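Local coordinates for NTP_transf_2 domain-containing protein (Capnocytophaga granulosa, PDB 6WT9) that synthesises the cyclic dinucleotide c-di-GMP from two molecules of GTP, as the second messenger of a CBASS antiphage defence system, at residues Ser17-Leu22 and Lys93-Ile98; Asp40-Ile45 and Ser345-Tyr350; Leu69-Ile74 and Glu158-Ser163; Arg225-Leu230 and Ser314-Glu319. One frame throughout, in Å; residues are numbered along the deposited sequence.

In the fold
The four contacts are spread over one chain, and none touches another. Contact 2 joins the N-terminal region to the C-terminal end: helix 40-49 meets the region where helix 327-347 finishes. Contacts 3 and 4 are nested inside the loop it closes, one after the other. Contact 1 alternates with contacts 2 and 3 along the sequence. Contacts 2 and 3 lie farthest apart, with centres about 49 Å from each other on opposite sides of the chain's centre. Contact 1 joins two loops, one leading into strand 98-104; contact 4 joins a loop to the junction of strand 221-226 and helix 228-241. Contact 2 thus ties an early helix to the C-terminal region, far from contact 3 in the nucleotidyltransferase domain.

Contact 1 of 4, residues Ser17-Leu22 and Lys93-Ile98; sequences SNPEKL and KGYSDI
Asn18 OD1, one residue before the Pro19 that packs on Tyr95, is gripped by two groups. Leu22 N donates to Asn18 OD1 at 3.0 Å, tilted 21° from the carbonyl plane. The hydroxyl of Tyr56, from helix 54-71, also bonds to it. The other end of the same amide is used too: Asn18 ND2 donates to Leu22 O at 3.0 Å, close to the amide plane. With both ends held, the rotation of the amide is fixed. Asn18 also begins a type I turn that ends at Lys21 and leads from helix 6-17 to helix 23-32.

Across the contact, Tyr95 is the centre of an inverse gamma turn. Its loop runs into strand 98-104 of the nucleotidyltransferase domain. Asp97 begins a D-x-D sequence there, as in the acidic metal-binding signature of related nucleotidyltransferases.

The main apolar contact is a CH-pi interaction. Pro19 CG sits over the middle of one face of the Tyr95 ring, 3.5 Å from its centroid and 10° off the normal. Pro19 CB leans toward the CE2 side.

Glu20 crosses Tyr95 at about a right angle. Its CG lies 3.2 Å from Tyr95 OH. Beyond CG the chain is extended, and OE2 lies in the ring plane at the edge, 3.7 Å from Tyr95 CE1. The carboxylate is turned 50° from the ring. OE2 also makes a long, weak ion pair with Arg185 of strand 185-194, which Tyr95 touches as well. Nearer helix 6-17, Ser17 O packs 3.5 Å from Gly94 CA.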
# COMPACT_ATOMS: atom_id res chain seq x y z
N SER A 17 -11.00 9.05 -0.57
CA SER A 17 -9.98 9.48 0.38
C SER A 17 -10.57 10.19 1.60
O SER A 17 -9.93 10.21 2.66
CB SER A 17 -8.97 10.40 -0.31
OG SER A 17 -9.59 11.56 -0.85
N ASN A 18 -11.76 10.78 1.47
CA ASN A 18 -12.41 11.51 2.56
C ASN A 18 -13.87 11.07 2.63
O ASN A 18 -14.78 11.85 2.31
CB ASN A 18 -12.28 13.02 2.33
CG ASN A 18 -12.84 13.84 3.48
OD1 ASN A 18 -13.22 13.31 4.53
ND2 ASN A 18 -12.90 15.15 3.29
N PRO A 19 -14.13 9.82 3.03
CA PRO A 19 -15.51 9.32 2.99
C PRO A 19 -16.43 10.00 3.98
O PRO A 19 -17.64 10.09 3.71
CB PRO A 19 -15.34 7.82 3.32
CG PRO A 19 -14.10 7.76 4.13
CD PRO A 19 -13.19 8.82 3.57
N GLU A 20 -15.92 10.47 5.11
CA GLU A 20 -16.75 11.18 6.08
C GLU A 20 -16.98 12.64 5.69
O GLU A 20 -17.69 13.34 6.41
CB GLU A 20 -16.12 11.10 7.47
CG GLU A 20 -15.85 9.67 7.92
CD GLU A 20 -15.36 9.59 9.35
OE1 GLU A 20 -15.42 10.61 10.06
OE2 GLU A 20 -14.93 8.49 9.77
N LYS A 21 -16.40 13.09 4.58
CA LYS A 21 -16.62 14.43 4.05
C LYS A 21 -16.28 15.51 5.08
O LYS A 21 -17.02 16.47 5.27
CB LYS A 21 -18.06 14.59 3.56
CG LYS A 21 -18.43 13.63 2.44
CD LYS A 21 -19.92 13.67 2.14
CE LYS A 21 -20.28 12.69 1.04
NZ LYS A 21 -21.75 12.63 0.80
N LEU A 22 -15.14 15.33 5.75
CA LEU A 22 -14.67 16.33 6.70
C LEU A 22 -14.24 17.58 5.94
O LEU A 22 -13.36 17.52 5.08
CB LEU A 22 -13.51 15.76 7.52
CG LEU A 22 -13.83 14.44 8.23
CD1 LEU A 22 -12.65 13.95 9.05
CD2 LEU A 22 -15.07 14.58 9.09
N LYS A 93 -7.40 5.10 0.28
CA LYS A 93 -8.74 5.13 0.86
C LYS A 93 -8.68 5.64 2.29
O LYS A 93 -7.79 5.25 3.06
CB LYS A 93 -9.38 3.74 0.83
CG LYS A 93 -9.40 3.07 -0.53
CD LYS A 93 -10.36 1.90 -0.55
CE LYS A 93 -10.18 1.01 0.67
NZ LYS A 93 -11.22 -0.05 0.76
N GLY A 94 -9.63 6.50 2.64
CA GLY A 94 -9.72 6.96 4.02
C GLY A 94 -10.01 5.83 4.98
O GLY A 94 -9.50 5.81 6.11
N TYR A 95 -10.83 4.87 4.56
CA TYR A 95 -11.13 3.68 5.36
C TYR A 95 -10.13 2.57 5.09
O TYR A 95 -10.48 1.41 4.86
CB TYR A 95 -12.55 3.22 5.09
CG TYR A 95 -13.62 4.13 5.65
CD1 TYR A 95 -13.35 4.94 6.75
CD2 TYR A 95 -14.89 4.18 5.09
CE1 TYR A 95 -14.32 5.78 7.27
CE2 TYR A 95 -15.86 5.01 5.61
CZ TYR A 95 -15.57 5.81 6.69
OH TYR A 95 -16.54 6.64 7.21
N SER A 96 -8.84 2.92 5.12
CA SER A 96 -7.79 1.95 4.86
C SER A 96 -7.64 1.01 6.04
O SER A 96 -7.54 1.45 7.20
CB SER A 96 -6.47 2.67 4.58
OG SER A 96 -5.43 1.75 4.34
N ASP A 97 -7.62 -0.29 5.76
CA ASP A 97 -7.36 -1.26 6.81
C ASP A 97 -5.87 -1.32 7.11
O ASP A 97 -5.05 -0.65 6.47
CB ASP A 97 -7.90 -2.63 6.41
CG ASP A 97 -7.44 -3.07 5.03
OD1 ASP A 97 -6.22 -3.30 4.85
OD2 ASP A 97 -8.29 -3.18 4.13
N ILE A 98 -5.51 -2.13 8.10
CA ILE A 98 -4.12 -2.28 8.52
C ILE A 98 -3.89 -3.74 8.87
O ILE A 98 -4.80 -4.45 9.29
CB ILE A 98 -3.78 -1.34 9.71
CG1 ILE A 98 -2.27 -1.30 9.96
CG2 ILE A 98 -4.52 -1.78 10.96
CD1 ILE A 98 -1.85 -0.18 10.89

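Contact 2 of 4, residues Asp40-Ile45 and Ser345-Tyr350; sequences DVLKYI and SNLQSY
Val41, Leu42 and Ile45 turn their ends to Leu347 and Tyr350 in a helix packing that brings an early helix against the C-terminal tail. Helix 40-49 supplies the first three. The C-terminal part of the chain, where helix 327-347 runs out, supplies the others. The contact is apolar, with no hydrogen bond across it.

Val41 and Tyr350 reach toward each other tip to tip. Val41 CG1 stands between its backbone N and carbonyl carbon (chi1 66°), and from there it comes within 3.5 Å of Tyr350 CE2. Val41 CG1 also lies 3.9 Å from Tyr350 OH. That hydroxyl hydrogen-bonds to Asn39, just before the helix segment, so the polar end of the ring has a partner beside the apolar contact.

Leu42 and Leu347 meet at about a right angle, with Leu42 CD2 3.7 Å from Leu347 CD1. Ile45 crosses the same leucine obliquely. Its CD1 touches both methyls of Leu347, 3.9 Å from CD1 and 4.0 Å from CD2. Leu347 CD1 therefore lies against Leu42 and Ile45 together.

Other helices continue this apolar packing. Ile45 also touches Phe252 of helix 245-259, and both Ile45 and Leu347 touch Val292 of helix 291-304. At the margin, Asn346 turns its CB toward Val41, while its amide nitrogen bonds to Tyr6 of helix 6-17.

The two faces of the Tyr350 ring are covered differently. Leu42 CD2 lies over one, 4.2 Å from Tyr350 CG, and Ser349 OG stands 3.4 Å above the plane on the other.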
# COMPACT_ATOMS: atom_id res chain seq x y z
N ASP A 40 -10.84 20.72 -13.72
CA ASP A 40 -11.14 19.40 -13.15
C ASP A 40 -9.97 18.44 -13.28
O ASP A 40 -9.77 17.60 -12.39
CB ASP A 40 -12.38 18.82 -13.81
CG ASP A 40 -13.62 19.66 -13.57
OD1 ASP A 40 -13.74 20.24 -12.47
OD2 ASP A 40 -14.48 19.74 -14.47
N VAL A 41 -9.19 18.52 -14.36
CA VAL A 41 -8.11 17.56 -14.54
C VAL A 41 -7.00 17.81 -13.53
O VAL A 41 -6.37 16.86 -13.05
CB VAL A 41 -7.59 17.58 -15.99
CG1 VAL A 41 -6.92 18.91 -16.31
CG2 VAL A 41 -6.63 16.42 -16.23
N LEU A 42 -6.75 19.07 -13.16
CA LEU A 42 -5.74 19.35 -12.14
C LEU A 42 -6.23 18.94 -10.76
O LEU A 42 -5.42 18.52 -9.92
CB LEU A 42 -5.38 20.84 -12.15
CG LEU A 42 -4.83 21.42 -13.45
CD1 LEU A 42 -4.42 22.87 -13.24
CD2 LEU A 42 -3.66 20.60 -13.98
N LYS A 43 -7.53 19.06 -10.50
CA LYS A 43 -8.08 18.62 -9.21
C LYS A 43 -7.91 17.12 -9.03
O LYS A 43 -7.48 16.66 -7.97
CB LYS A 43 -9.56 18.99 -9.12
CG LYS A 43 -9.88 20.47 -9.14
CD LYS A 43 -11.39 20.67 -9.03
CE LYS A 43 -11.77 22.13 -9.05
NZ LYS A 43 -13.25 22.30 -8.91
N TYR A 44 -8.24 16.35 -10.06
CA TYR A 44 -8.16 14.90 -9.97
C TYR A 44 -6.72 14.44 -9.78
O TYR A 44 -6.45 13.57 -8.95
CB TYR A 44 -8.78 14.26 -11.21
CG TYR A 44 -8.71 12.75 -11.25
CD1 TYR A 44 -9.51 11.98 -10.41
CD2 TYR A 44 -7.85 12.10 -12.12
CE1 TYR A 44 -9.45 10.60 -10.44
CE2 TYR A 44 -7.79 10.72 -12.16
CZ TYR A 44 -8.59 9.98 -11.32
OH TYR A 44 -8.53 8.60 -11.35
N ILE A 45 -5.79 15.02 -10.54
CA ILE A 45 -4.39 14.62 -10.43
C ILE A 45 -3.83 15.01 -9.06
O ILE A 45 -3.13 14.22 -8.42
CB ILE A 45 -3.57 15.24 -11.57
CG1 ILE A 45 -4.07 14.74 -12.93
CG2 ILE A 45 -2.09 14.93 -11.41
CD1 ILE A 45 -3.51 15.51 -14.10
N SER A 345 -1.90 13.19 -21.81
CA SER A 345 -2.36 13.93 -22.99
C SER A 345 -3.33 15.05 -22.60
O SER A 345 -3.28 16.14 -23.18
CB SER A 345 -3.00 12.97 -23.98
OG SER A 345 -4.20 12.41 -23.47
N ASN A 346 -4.20 14.79 -21.63
CA ASN A 346 -5.13 15.81 -21.16
C ASN A 346 -4.46 16.86 -20.28
O ASN A 346 -5.08 17.89 -20.00
CB ASN A 346 -6.28 15.17 -20.38
CG ASN A 346 -7.04 14.15 -21.20
OD1 ASN A 346 -7.02 14.18 -22.43
ND2 ASN A 346 -7.72 13.23 -20.52
N LEU A 347 -3.21 16.63 -19.86
CA LEU A 347 -2.52 17.51 -18.93
C LEU A 347 -1.47 18.40 -19.59
O LEU A 347 -1.20 19.49 -19.08
CB LEU A 347 -1.84 16.67 -17.83
CG LEU A 347 -0.85 17.34 -16.88
CD1 LEU A 347 -1.56 18.32 -15.96
CD2 LEU A 347 -0.10 16.29 -16.08
N GLN A 348 -0.90 17.97 -20.71
CA GLN A 348 0.27 18.63 -21.28
C GLN A 348 0.02 20.10 -21.62
O GLN A 348 0.98 20.88 -21.68
CB GLN A 348 0.76 17.88 -22.51
CG GLN A 348 -0.31 17.64 -23.57
CD GLN A 348 0.16 16.70 -24.67
OE1 GLN A 348 1.36 16.58 -24.93
NE2 GLN A 348 -0.79 16.03 -25.31
N SER A 349 -1.23 20.49 -21.85
CA SER A 349 -1.52 21.89 -22.18
C SER A 349 -1.30 22.82 -21.00
O SER A 349 -1.16 24.03 -21.20
CB SER A 349 -2.95 22.03 -22.70
OG SER A 349 -3.89 21.66 -21.70
N TYR A 350 -1.27 22.29 -19.77
CA TYR A 350 -1.02 23.08 -18.58
C TYR A 350 0.44 23.05 -18.15
O TYR A 350 0.80 23.73 -17.18
CB TYR A 350 -1.90 22.59 -17.42
CG TYR A 350 -3.36 22.43 -17.77
CD1 TYR A 350 -4.24 23.50 -17.67
CD2 TYR A 350 -3.86 21.21 -18.19
CE1 TYR A 350 -5.58 23.36 -17.98
CE2 TYR A 350 -5.20 21.06 -18.51
CZ TYR A 350 -6.05 22.13 -18.40
OH TYR A 350 -7.38 21.98 -18.71

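Contact 3 of 4, residues Leu69-Ile74 and Glu158-Ser163; sequences LHLQDI and EQKLSS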
# COMPACT_ATOMS: atom_id res chain seq x y z
N LEU A 69 -3.75 -4.83 21.97
CA LEU A 69 -3.98 -4.91 23.41
C LEU A 69 -4.81 -6.14 23.78
O LEU A 69 -4.60 -6.74 24.83
CB LEU A 69 -4.66 -3.64 23.92
CG LEU A 69 -3.85 -2.34 23.83
CD1 LEU A 69 -4.60 -1.20 24.51
CD2 LEU A 69 -2.46 -2.52 24.45
N HIS A 70 -5.77 -6.51 22.92
CA HIS A 70 -6.56 -7.70 23.18
C HIS A 70 -5.71 -8.96 23.07
O HIS A 70 -5.87 -9.89 23.87
CB HIS A 70 -7.75 -7.77 22.23
CG HIS A 70 -8.86 -6.83 22.57
ND1 HIS A 70 -9.61 -6.95 23.73
CD2 HIS A 70 -9.36 -5.75 21.92
CE1 HIS A 70 -10.51 -5.99 23.77
NE2 HIS A 70 -10.38 -5.25 22.68
N LEU A 71 -4.81 -9.01 22.09
CA LEU A 71 -3.94 -10.17 21.95
C LEU A 71 -2.90 -10.24 23.07
O LEU A 71 -2.47 -11.34 23.43
CB LEU A 71 -3.25 -10.15 20.59
CG LEU A 71 -4.19 -10.33 19.39
CD1 LEU A 71 -3.41 -10.33 18.08
CD2 LEU A 71 -4.99 -11.62 19.54
N GLN A 72 -2.50 -9.10 23.62
CA GLN A 72 -1.60 -9.09 24.76
C GLN A 72 -2.24 -9.62 26.03
O GLN A 72 -1.57 -9.70 27.06
CB GLN A 72 -1.07 -7.67 25.00
CG GLN A 72 -0.05 -7.22 23.97
CD GLN A 72 0.38 -5.78 24.16
OE1 GLN A 72 -0.32 -4.99 24.78
NE2 GLN A 72 1.55 -5.44 23.63
N ASP A 73 -3.52 -9.98 25.98
CA ASP A 73 -4.20 -10.62 27.09
C ASP A 73 -4.17 -12.14 27.01
O ASP A 73 -4.70 -12.80 27.91
CB ASP A 73 -5.66 -10.15 27.17
CG ASP A 73 -5.79 -8.70 27.57
OD1 ASP A 73 -4.76 -8.07 27.90
OD2 ASP A 73 -6.93 -8.17 27.56
N ILE A 74 -3.56 -12.72 25.97
CA ILE A 74 -3.64 -14.17 25.79
C ILE A 74 -2.37 -14.73 25.16
O ILE A 74 -2.07 -15.92 25.33
CB ILE A 74 -4.89 -14.55 24.98
CG1 ILE A 74 -5.15 -16.05 25.05
CG2 ILE A 74 -4.75 -14.09 23.53
CD1 ILE A 74 -6.41 -16.49 24.34
N GLU A 158 -7.52 -16.68 17.44
CA GLU A 158 -8.90 -16.93 17.03
C GLU A 158 -9.86 -16.83 18.21
O GLU A 158 -10.91 -16.19 18.13
CB GLU A 158 -9.03 -18.30 16.37
CG GLU A 158 -8.41 -18.40 15.00
CD GLU A 158 -8.54 -19.79 14.41
OE1 GLU A 158 -9.16 -20.66 15.06
OE2 GLU A 158 -8.03 -20.01 13.30
N GLN A 159 -9.50 -17.46 19.33
CA GLN A 159 -10.39 -17.49 20.49
C GLN A 159 -10.61 -16.09 21.05
O GLN A 159 -11.76 -15.68 21.28
CB GLN A 159 -9.81 -18.42 21.56
CG GLN A 159 -10.66 -18.52 22.81
CD GLN A 159 -10.09 -19.50 23.82
OE1 GLN A 159 -9.11 -20.19 23.55
NE2 GLN A 159 -10.71 -19.57 25.00
N LYS A 160 -9.53 -15.35 21.27
CA LYS A 160 -9.65 -14.01 21.86
C LYS A 160 -10.38 -13.06 20.92
O LYS A 160 -11.32 -12.37 21.33
CB LYS A 160 -8.26 -13.47 22.20
CG LYS A 160 -8.19 -11.96 22.35
CD LYS A 160 -8.97 -11.47 23.56
CE LYS A 160 -8.36 -11.99 24.85
NZ LYS A 160 -9.08 -11.44 26.04
N LEU A 161 -9.98 -13.02 19.65
CA LEU A 161 -10.57 -12.06 18.72
C LEU A 161 -12.04 -12.38 18.45
O LEU A 161 -12.87 -11.46 18.39
CB LEU A 161 -9.77 -12.03 17.42
CG LEU A 161 -8.34 -11.50 17.56
CD1 LEU A 161 -7.60 -11.55 16.23
CD2 LEU A 161 -8.35 -10.09 18.13
N SER A 162 -12.38 -13.66 18.30
CA SER A 162 -13.78 -14.03 18.13
C SER A 162 -14.60 -13.71 19.37
O SER A 162 -15.82 -13.54 19.27
CB SER A 162 -13.91 -15.52 17.81
OG SER A 162 -13.17 -15.86 16.65
N SER A 163 -13.96 -13.61 20.53
CA SER A 163 -14.64 -13.27 21.77
C SER A 163 -14.77 -11.77 21.99
O SER A 163 -15.63 -11.34 22.78
CB SER A 163 -13.91 -13.90 22.96
OG SER A 163 -14.23 -13.23 24.16
O HOH W 1 -7.88 -12.61 28.02
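The end of helix 54-71 and the turn after it come beside helix 147-164, with the CA atoms of Leu71 and Lys160 nearest at 6.9 Å. Lys160 carries most of the contact. Its CG is anti to the backbone N, and the chain then bends at chi2 (67°) and chi3 (64°). The bent chain passes over the helix end, so CG, CD and CE all pack near His70 O. The closest is Lys160 CE, 3.4 Å from that oxygen.

Lys160 NZ ends near Asp73. Asp73 OD2 is 4.2 Å from Lys160 NZ, beyond a salt bridge, although the opposite charges may still attract. A water links them. It accepts from Lys160 NZ at 2.6 Å and donates to Asp73 O at 3.2 Å.

Two apolar pairs add to the contact. Ile74 and Lys160 slide past each other in opposite directions, with Ile74 CG2 3.8 Å from Lys160 CB. Leu71 and Leu161 cross at about a right angle, and Leu71 CD2 meets Leu161 CG at 3.9 Å.

Both segments lie within the nucleotidyltransferase domain, and their helices pack against the sheet. Leu161 also touches Cys168 of strand 167-169 and Ile176 and Ile178 of strand 176-180, while Leu71 touches Tyr80 of strand 78-83.

Contact 4 of 4, residues Arg225-Leu230 and Ser314-Glu319; sequences RDFPFL and SVDGHE
Phe227 and His318 form an offset stack, the main aromatic contact here. The ring centroids are 3.7 Å apart and the planes only 6° from parallel. His318 ND1 lies over the middle of the Phe227 ring. Phe227 CZ also stands 3.4 Å above the guanidinium plane of Arg225, offset toward its rim.

The apolar contacts gather on Asp316 CB. Phe227 CB lies 3.7 Å from Asp316 CB. Leu230 crosses Asp316 at about a right angle, and Leu230 CD2 is 3.8 Å from Asp316 CB.

The hydrogen bonds hold the Asp316 carboxylate and the loop. His318 N donates to Asp316 OD1 at 2.8 Å, which makes an Asx turn. Ser314 OG donates to Asp316 OD1 at 2.8 Å, from above the carboxylate plane. The two bonds probably help to hold the loop that carries His318. A water accepts from Phe227 N, the N-cap residue, and donates to Asp316 OD2, bridging the segments.

Residues 225-230 lead from strand 221-226 into helix 228-241. Pro228 and Phe229 pack on Leu101 of strand 98-104 and Ile212 of strand 212-216. The loop 314-319 leans on helix 268-276 through Ser314 and Val315.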
# COMPACT_ATOMS: atom_id res chain seq x y z
N ARG A 225 10.07 -16.63 2.60
CA ARG A 225 10.52 -15.36 3.15
C ARG A 225 9.75 -14.18 2.56
O ARG A 225 9.53 -14.10 1.35
CB ARG A 225 12.01 -15.17 2.89
CG ARG A 225 12.90 -15.30 4.12
CD ARG A 225 14.35 -15.44 3.69
NE ARG A 225 15.24 -14.52 4.40
CZ ARG A 225 16.52 -14.35 4.10
NH1 ARG A 225 17.07 -15.04 3.11
NH2 ARG A 225 17.26 -13.50 4.79
N ASP A 226 9.35 -13.26 3.43
CA ASP A 226 8.83 -11.96 3.04
C ASP A 226 9.60 -10.88 3.79
O ASP A 226 10.13 -11.12 4.87
CB ASP A 226 7.32 -11.83 3.33
CG ASP A 226 6.48 -12.68 2.40
OD1 ASP A 226 6.91 -12.93 1.25
OD2 ASP A 226 5.37 -13.10 2.81
N PHE A 227 9.66 -9.69 3.20
CA PHE A 227 10.45 -8.58 3.73
C PHE A 227 9.60 -7.32 3.78
O PHE A 227 9.85 -6.35 3.05
CB PHE A 227 11.71 -8.36 2.88
CG PHE A 227 12.58 -9.59 2.77
CD1 PHE A 227 12.34 -10.54 1.79
CD2 PHE A 227 13.64 -9.78 3.63
CE1 PHE A 227 13.14 -11.66 1.68
CE2 PHE A 227 14.45 -10.90 3.53
CZ PHE A 227 14.20 -11.84 2.55
N PRO A 228 8.60 -7.28 4.66
CA PRO A 228 7.70 -6.12 4.70
C PRO A 228 8.32 -4.90 5.35
O PRO A 228 8.06 -3.77 4.94
CB PRO A 228 6.50 -6.64 5.50
CG PRO A 228 7.09 -7.65 6.42
CD PRO A 228 8.23 -8.30 5.67
N PHE A 229 9.15 -5.12 6.38
CA PHE A 229 9.75 -4.00 7.09
C PHE A 229 10.84 -3.34 6.27
O PHE A 229 11.00 -2.12 6.29
CB PHE A 229 10.29 -4.47 8.44
CG PHE A 229 9.32 -5.32 9.21
CD1 PHE A 229 8.00 -4.93 9.37
CD2 PHE A 229 9.73 -6.53 9.75
CE1 PHE A 229 7.11 -5.72 10.06
CE2 PHE A 229 8.85 -7.32 10.45
CZ PHE A 229 7.54 -6.91 10.61
N LEU A 230 11.62 -4.15 5.53
CA LEU A 230 12.61 -3.59 4.62
C LEU A 230 11.95 -2.80 3.51
O LEU A 230 12.43 -1.73 3.12
CB LEU A 230 13.48 -4.71 4.05
CG LEU A 230 14.48 -4.33 2.96
CD1 LEU A 230 15.46 -3.28 3.47
CD2 LEU A 230 15.23 -5.57 2.47
N SER A 314 11.49 -6.21 -6.86
CA SER A 314 10.70 -5.62 -5.79
C SER A 314 11.54 -4.62 -5.00
O SER A 314 12.76 -4.51 -5.17
CB SER A 314 10.16 -6.70 -4.86
OG SER A 314 11.22 -7.47 -4.31
N VAL A 315 10.87 -3.87 -4.12
CA VAL A 315 11.55 -2.86 -3.32
C VAL A 315 12.63 -3.49 -2.46
O VAL A 315 13.74 -2.95 -2.32
CB VAL A 315 10.53 -2.07 -2.48
CG1 VAL A 315 11.24 -1.09 -1.57
CG2 VAL A 315 9.56 -1.33 -3.38
N ASP A 316 12.34 -4.66 -1.87
CA ASP A 316 13.33 -5.36 -1.06
C ASP A 316 14.40 -6.05 -1.89
O ASP A 316 15.40 -6.50 -1.32
CB ASP A 316 12.64 -6.38 -0.15
CG ASP A 316 11.77 -7.36 -0.91
OD1 ASP A 316 12.29 -8.08 -1.79
OD2 ASP A 316 10.55 -7.42 -0.63
N GLY A 317 14.21 -6.15 -3.20
CA GLY A 317 15.21 -6.74 -4.07
C GLY A 317 15.31 -8.24 -4.03
O GLY A 317 16.27 -8.80 -4.58
N HIS A 318 14.35 -8.93 -3.41
CA HIS A 318 14.40 -10.39 -3.31
C HIS A 318 13.49 -11.09 -4.31
O HIS A 318 13.51 -12.33 -4.37
CB HIS A 318 14.03 -10.84 -1.89
CG HIS A 318 15.06 -10.51 -0.87
ND1 HIS A 318 15.00 -9.39 -0.07
CD2 HIS A 318 16.19 -11.17 -0.50
CE1 HIS A 318 16.04 -9.36 0.74
NE2 HIS A 318 16.78 -10.43 0.50
N GLU A 319 12.71 -10.36 -5.10
CA GLU A 319 11.86 -10.97 -6.12
C GLU A 319 11.82 -10.08 -7.34
O GLU A 319 12.10 -8.88 -7.28
CB GLU A 319 10.44 -11.23 -5.60
CG GLU A 319 10.32 -12.43 -4.68
CD GLU A 319 8.94 -13.06 -4.71
OE1 GLU A 319 7.99 -12.38 -5.15
OE2 GLU A 319 8.81 -14.24 -4.32
O HOH W 2 8.48 -7.81 0.77